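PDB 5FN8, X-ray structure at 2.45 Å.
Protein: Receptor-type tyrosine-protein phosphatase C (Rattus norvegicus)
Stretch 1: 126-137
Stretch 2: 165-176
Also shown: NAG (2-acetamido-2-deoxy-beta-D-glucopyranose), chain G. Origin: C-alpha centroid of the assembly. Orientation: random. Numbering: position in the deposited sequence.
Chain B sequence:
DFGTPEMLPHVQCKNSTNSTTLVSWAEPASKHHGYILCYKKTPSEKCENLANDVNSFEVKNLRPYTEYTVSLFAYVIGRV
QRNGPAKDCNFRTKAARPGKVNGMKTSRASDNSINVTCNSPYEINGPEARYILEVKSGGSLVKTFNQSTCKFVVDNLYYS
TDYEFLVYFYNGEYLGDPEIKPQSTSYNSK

Stretch 1 (126-137) GPEARYILEVKS
Stretch 2 165-176: FLVYFYNGEYLG

Residues 130-137 and 165-170 are antiparallel neighbouring strands: their axes approach to 4.6 Å and their N-to-C directions differ by 156°. Phi/psi values are extended throughout the paired region, from -134/150 at Arg 130 to -98/137 at Phe 169. The register places Arg 130 opposite Tyr 170, Ile 132 opposite Tyr 168 and Glu 134 opposite Leu 166 as hydrogen-bonded pairs, with CA-CA separations of 4.9 to 5.1 Å. Between them lie the non-hydrogen-bonded pairs Tyr 131 with Phe 169, Leu 133 with Val 167, and Val 135 with Phe 165.

Each hydrogen-bonded pair closes a two-bond ring. Arg 130 N donates to Tyr 170 O at 2.9 Å and Tyr 170 N to Arg 130 O at 2.8 Å; Ile 132 N to Tyr 168 O and Tyr 168 N to Ile 132 O are both 2.8 Å; Glu 134 N to Leu 166 O is 2.9 Å and Leu 166 N to Glu 134 O is 3.0 Å. N-H...O angles of 153-175° indicate good alignment. Glu 128 N to Asn 171 O, 2.9 Å, extends the ladder beyond the strands. CA-H...O contacts supplement the ladder, such as Val 167 CA to Ile 132 O at 3.2 Å.

On the face carrying Tyr 131, Leu 133 and Val 135, the packing is apolar and these residues are buried. Phe 169 (chi1 t, chi2 81°) turns its ring edge into the face of Tyr 131 (chi1 m, chi2 -86°), with centroids 5.2 Å apart and planes at 78°; Tyr 131 CE1 lies 3.7 Å from Phe 169 CD1. The far end of the phenyl ring, CZ, reaches 3.5 Å from Ala 129 CB, so the ring tip rests against the alanine methyl. Leu 133 (t, p) rests CD1 against both Val 167 CG2 at 3.8 Å and Phe 165 CB at 4.0 Å. Val 135 (t) sets CG2 3.8 Å from CD2 of Phe 165 (m, 82°).

The opposite face mixes apolar and polar groups. Ile 132 (m, m) places CG1 4.2 Å from Tyr 170 CB and 3.8 Å from Leu 175 CD1. The acetamide methyl of NAG settles over this patch, its C8 lying 3.7 Å from Ile 132 CD1 and 3.6 Å from Tyr 170 CD1, over the tyrosine ring face. Farther along, Tyr 168 (m, 73°) donates its OH to Glu 134 OE1 at 3.1 Å, while the aliphatic stem of Lys 136 brings CD to 3.9 Å from Leu 166 CD1.

At the loop end, Asn 171 (chi1 74°, p) uses OD1 to accept from Glu 173 N at 3.1 Å and Tyr 174 N at 2.9 Å, bracing the turn. Gly 172, at phi/psi 96/-14, would jam any CB against the preceding carbonyl and Glu 128 OE2. Gly 126 likewise leaves a hollow: an ideal CB there would clash with Asn 171 CG at 2.4 Å. Together the stretches bury 1028 Å².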

# COMPACT_ATOMS: atom_id res chain seq x y z
N GLY B 126 -4.31 -5.87 9.00
CA GLY B 126 -4.96 -5.92 10.30
C GLY B 126 -4.75 -4.66 11.11
O GLY B 126 -3.99 -3.79 10.68
N PRO B 127 -5.36 -4.58 12.32
CA PRO B 127 -5.27 -3.34 13.13
C PRO B 127 -3.98 -3.02 13.86
O PRO B 127 -3.80 -1.86 14.25
CB PRO B 127 -6.42 -3.48 14.14
CG PRO B 127 -6.59 -4.94 14.30
CD PRO B 127 -6.28 -5.56 12.95
N GLU B 128 -3.12 -4.03 14.13
CA GLU B 128 -1.92 -3.84 14.94
C GLU B 128 -0.65 -4.23 14.21
O GLU B 128 -0.69 -4.72 13.08
CB GLU B 128 -2.06 -4.58 16.28
CG GLU B 128 -3.16 -4.03 17.17
CD GLU B 128 -3.98 -5.09 17.87
OE1 GLU B 128 -3.39 -5.95 18.56
OE2 GLU B 128 -5.23 -5.05 17.75
N ALA B 129 0.50 -3.99 14.88
CA ALA B 129 1.81 -4.27 14.35
C ALA B 129 2.75 -4.77 15.45
O ALA B 129 3.25 -3.96 16.25
CB ALA B 129 2.37 -3.05 13.65
N ARG B 130 2.96 -6.12 15.51
CA ARG B 130 3.86 -6.77 16.49
C ARG B 130 4.75 -7.78 15.83
O ARG B 130 4.41 -8.38 14.80
CB ARG B 130 3.11 -7.34 17.70
CG ARG B 130 2.23 -6.27 18.34
CD ARG B 130 1.83 -6.51 19.75
NE ARG B 130 2.97 -6.75 20.64
CZ ARG B 130 3.53 -5.85 21.43
NH1 ARG B 130 3.12 -4.59 21.40
NH2 ARG B 130 4.52 -6.19 22.23
N TYR B 131 5.91 -7.94 16.43
CA TYR B 131 6.97 -8.80 15.96
C TYR B 131 7.19 -9.94 16.95
O TYR B 131 7.46 -9.71 18.14
CB TYR B 131 8.24 -7.96 15.76
CG TYR B 131 8.06 -6.91 14.70
CD1 TYR B 131 8.27 -7.21 13.35
CD2 TYR B 131 7.59 -5.64 15.02
CE1 TYR B 131 8.07 -6.25 12.36
CE2 TYR B 131 7.36 -4.68 14.03
CZ TYR B 131 7.62 -4.99 12.71
OH TYR B 131 7.36 -4.03 11.76
N ILE B 132 7.05 -11.18 16.45
CA ILE B 132 7.25 -12.39 17.26
C ILE B 132 8.55 -13.03 16.88
O ILE B 132 8.76 -13.36 15.71
CB ILE B 132 6.06 -13.39 17.08
CG1 ILE B 132 4.67 -12.75 17.24
CG2 ILE B 132 6.27 -14.68 17.88
CD1 ILE B 132 4.39 -11.93 18.45
N LEU B 133 9.41 -13.22 17.82
CA LEU B 133 10.64 -13.91 17.54
C LEU B 133 10.72 -15.22 18.33
O LEU B 133 10.54 -15.23 19.54
CB LEU B 133 11.87 -13.03 17.82
CG LEU B 133 13.22 -13.74 17.88
CD1 LEU B 133 13.64 -14.26 16.51
CD2 LEU B 133 14.28 -12.85 18.44
N GLU B 134 10.97 -16.32 17.62
CA GLU B 134 11.21 -17.65 18.19
C GLU B 134 12.66 -18.00 17.98
O GLU B 134 13.21 -17.81 16.89
CB GLU B 134 10.39 -18.70 17.50
CG GLU B 134 8.94 -18.66 17.90
CD GLU B 134 8.24 -19.93 17.48
OE1 GLU B 134 8.50 -20.48 16.39
OE2 GLU B 134 7.40 -20.36 18.29
N VAL B 135 13.28 -18.52 19.01
CA VAL B 135 14.66 -18.94 18.96
C VAL B 135 14.67 -20.45 19.17
O VAL B 135 14.10 -20.95 20.14
CB VAL B 135 15.57 -18.19 19.97
CG1 VAL B 135 17.03 -18.64 19.84
CG2 VAL B 135 15.44 -16.67 19.79
N LYS B 136 15.27 -21.18 18.22
CA LYS B 136 15.32 -22.64 18.26
C LYS B 136 16.75 -23.18 18.19
O LYS B 136 17.63 -22.55 17.64
CB LYS B 136 14.44 -23.24 17.15
CG LYS B 136 12.95 -23.02 17.35
CD LYS B 136 12.13 -23.70 16.30
CE LYS B 136 10.66 -23.46 16.52
NZ LYS B 136 9.86 -23.93 15.36
N SER B 137 16.96 -24.36 18.77
CA SER B 137 18.22 -25.10 18.72
C SER B 137 17.84 -26.57 18.64
O SER B 137 17.08 -27.03 19.49
CB SER B 137 19.07 -24.82 19.96
OG SER B 137 20.37 -25.34 19.73
N PHE B 165 16.53 -18.44 14.01
CA PHE B 165 15.72 -17.30 14.42
C PHE B 165 14.60 -17.17 13.44
O PHE B 165 14.82 -17.10 12.23
CB PHE B 165 16.59 -16.03 14.54
CG PHE B 165 17.72 -16.20 15.53
CD1 PHE B 165 18.91 -16.83 15.17
CD2 PHE B 165 17.60 -15.75 16.84
CE1 PHE B 165 19.93 -17.04 16.10
CE2 PHE B 165 18.63 -15.93 17.76
CZ PHE B 165 19.78 -16.59 17.39
N LEU B 166 13.37 -17.21 13.97
CA LEU B 166 12.14 -17.14 13.19
C LEU B 166 11.37 -15.92 13.64
O LEU B 166 10.94 -15.88 14.79
CB LEU B 166 11.30 -18.40 13.42
CG LEU B 166 11.91 -19.77 13.07
CD1 LEU B 166 12.64 -20.40 14.28
CD2 LEU B 166 10.81 -20.72 12.65
N VAL B 167 11.24 -14.91 12.77
CA VAL B 167 10.48 -13.69 13.02
C VAL B 167 9.17 -13.76 12.27
O VAL B 167 9.19 -13.99 11.07
CB VAL B 167 11.23 -12.36 12.70
CG1 VAL B 167 10.35 -11.14 13.03
CG2 VAL B 167 12.54 -12.27 13.46
N TYR B 168 8.03 -13.63 12.98
CA TYR B 168 6.67 -13.59 12.40
C TYR B 168 6.10 -12.22 12.73
O TYR B 168 6.39 -11.66 13.79
CB TYR B 168 5.70 -14.58 13.08
CG TYR B 168 6.17 -16.01 13.19
CD1 TYR B 168 7.17 -16.37 14.09
CD2 TYR B 168 5.57 -17.02 12.43
CE1 TYR B 168 7.60 -17.69 14.20
CE2 TYR B 168 5.98 -18.34 12.55
CZ TYR B 168 6.99 -18.68 13.44
OH TYR B 168 7.33 -19.99 13.56
N PHE B 169 5.26 -11.72 11.84
CA PHE B 169 4.52 -10.48 12.07
C PHE B 169 3.15 -10.86 12.57
O PHE B 169 2.53 -11.78 12.02
CB PHE B 169 4.38 -9.66 10.79
CG PHE B 169 3.83 -8.27 11.03
CD1 PHE B 169 4.66 -7.25 11.47
CD2 PHE B 169 2.51 -7.96 10.72
CE1 PHE B 169 4.16 -5.95 11.64
CE2 PHE B 169 2.02 -6.68 10.90
CZ PHE B 169 2.86 -5.68 11.35
N TYR B 170 2.68 -10.15 13.59
CA TYR B 170 1.34 -10.30 14.16
C TYR B 170 0.57 -8.99 13.95
O TYR B 170 1.05 -7.92 14.32
CB TYR B 170 1.43 -10.67 15.65
CG TYR B 170 0.08 -10.82 16.30
CD1 TYR B 170 -0.80 -11.83 15.91
CD2 TYR B 170 -0.33 -9.96 17.32
CE1 TYR B 170 -2.06 -11.96 16.49
CE2 TYR B 170 -1.59 -10.08 17.91
CZ TYR B 170 -2.44 -11.10 17.51
OH TYR B 170 -3.67 -11.25 18.12
N ASN B 171 -0.60 -9.06 13.33
CA ASN B 171 -1.39 -7.87 13.00
C ASN B 171 -2.62 -7.62 13.90
O ASN B 171 -3.46 -6.83 13.56
CB ASN B 171 -1.77 -7.86 11.49
CG ASN B 171 -2.84 -8.85 11.11
OD1 ASN B 171 -3.52 -9.43 11.96
ND2 ASN B 171 -3.02 -9.08 9.83
N GLY B 172 -2.67 -8.27 15.06
CA GLY B 172 -3.79 -8.13 15.99
C GLY B 172 -4.81 -9.23 15.83
O GLY B 172 -5.67 -9.41 16.68
N GLU B 173 -4.73 -9.96 14.72
CA GLU B 173 -5.66 -11.05 14.46
C GLU B 173 -5.00 -12.28 13.85
O GLU B 173 -5.50 -13.39 14.02
CB GLU B 173 -6.79 -10.55 13.54
CG GLU B 173 -7.90 -9.85 14.29
CD GLU B 173 -8.98 -9.27 13.42
OE1 GLU B 173 -9.76 -10.05 12.83
OE2 GLU B 173 -9.03 -8.03 13.31
N TYR B 174 -3.89 -12.09 13.13
CA TYR B 174 -3.21 -13.18 12.44
C TYR B 174 -1.73 -13.07 12.50
O TYR B 174 -1.19 -11.97 12.54
CB TYR B 174 -3.61 -13.25 10.95
CG TYR B 174 -5.06 -13.58 10.73
CD1 TYR B 174 -5.53 -14.89 10.86
CD2 TYR B 174 -5.98 -12.59 10.38
CE1 TYR B 174 -6.88 -15.19 10.70
CE2 TYR B 174 -7.33 -12.88 10.18
CZ TYR B 174 -7.77 -14.19 10.32
OH TYR B 174 -9.11 -14.49 10.18
N LEU B 175 -1.08 -14.22 12.43
CA LEU B 175 0.36 -14.35 12.36
C LEU B 175 0.63 -14.71 10.89
O LEU B 175 -0.10 -15.52 10.32
CB LEU B 175 0.75 -15.54 13.26
CG LEU B 175 1.99 -15.52 14.09
CD1 LEU B 175 2.11 -14.25 14.92
CD2 LEU B 175 1.92 -16.65 15.04
N GLY B 176 1.63 -14.10 10.29
CA GLY B 176 2.05 -14.43 8.94
C GLY B 176 3.12 -15.51 8.93
O GLY B 176 3.40 -16.15 9.95
C1 NAG G . 1.77 -10.16 21.54
C2 NAG G . 0.71 -11.25 21.33
C3 NAG G . -0.71 -10.67 21.30
C4 NAG G . -0.93 -9.66 22.42
C5 NAG G . 0.16 -8.59 22.44
C6 NAG G . 0.03 -7.63 23.60
C7 NAG G . 0.44 -12.99 19.56
C8 NAG G . 1.09 -13.59 18.35
N2 NAG G . 1.05 -11.89 20.07
O3 NAG G . -1.64 -11.72 21.50
O4 NAG G . -2.20 -9.05 22.25
O5 NAG G . 1.45 -9.22 22.57
O6 NAG G . 1.02 -6.60 23.57
O7 NAG G . -0.59 -13.46 20.03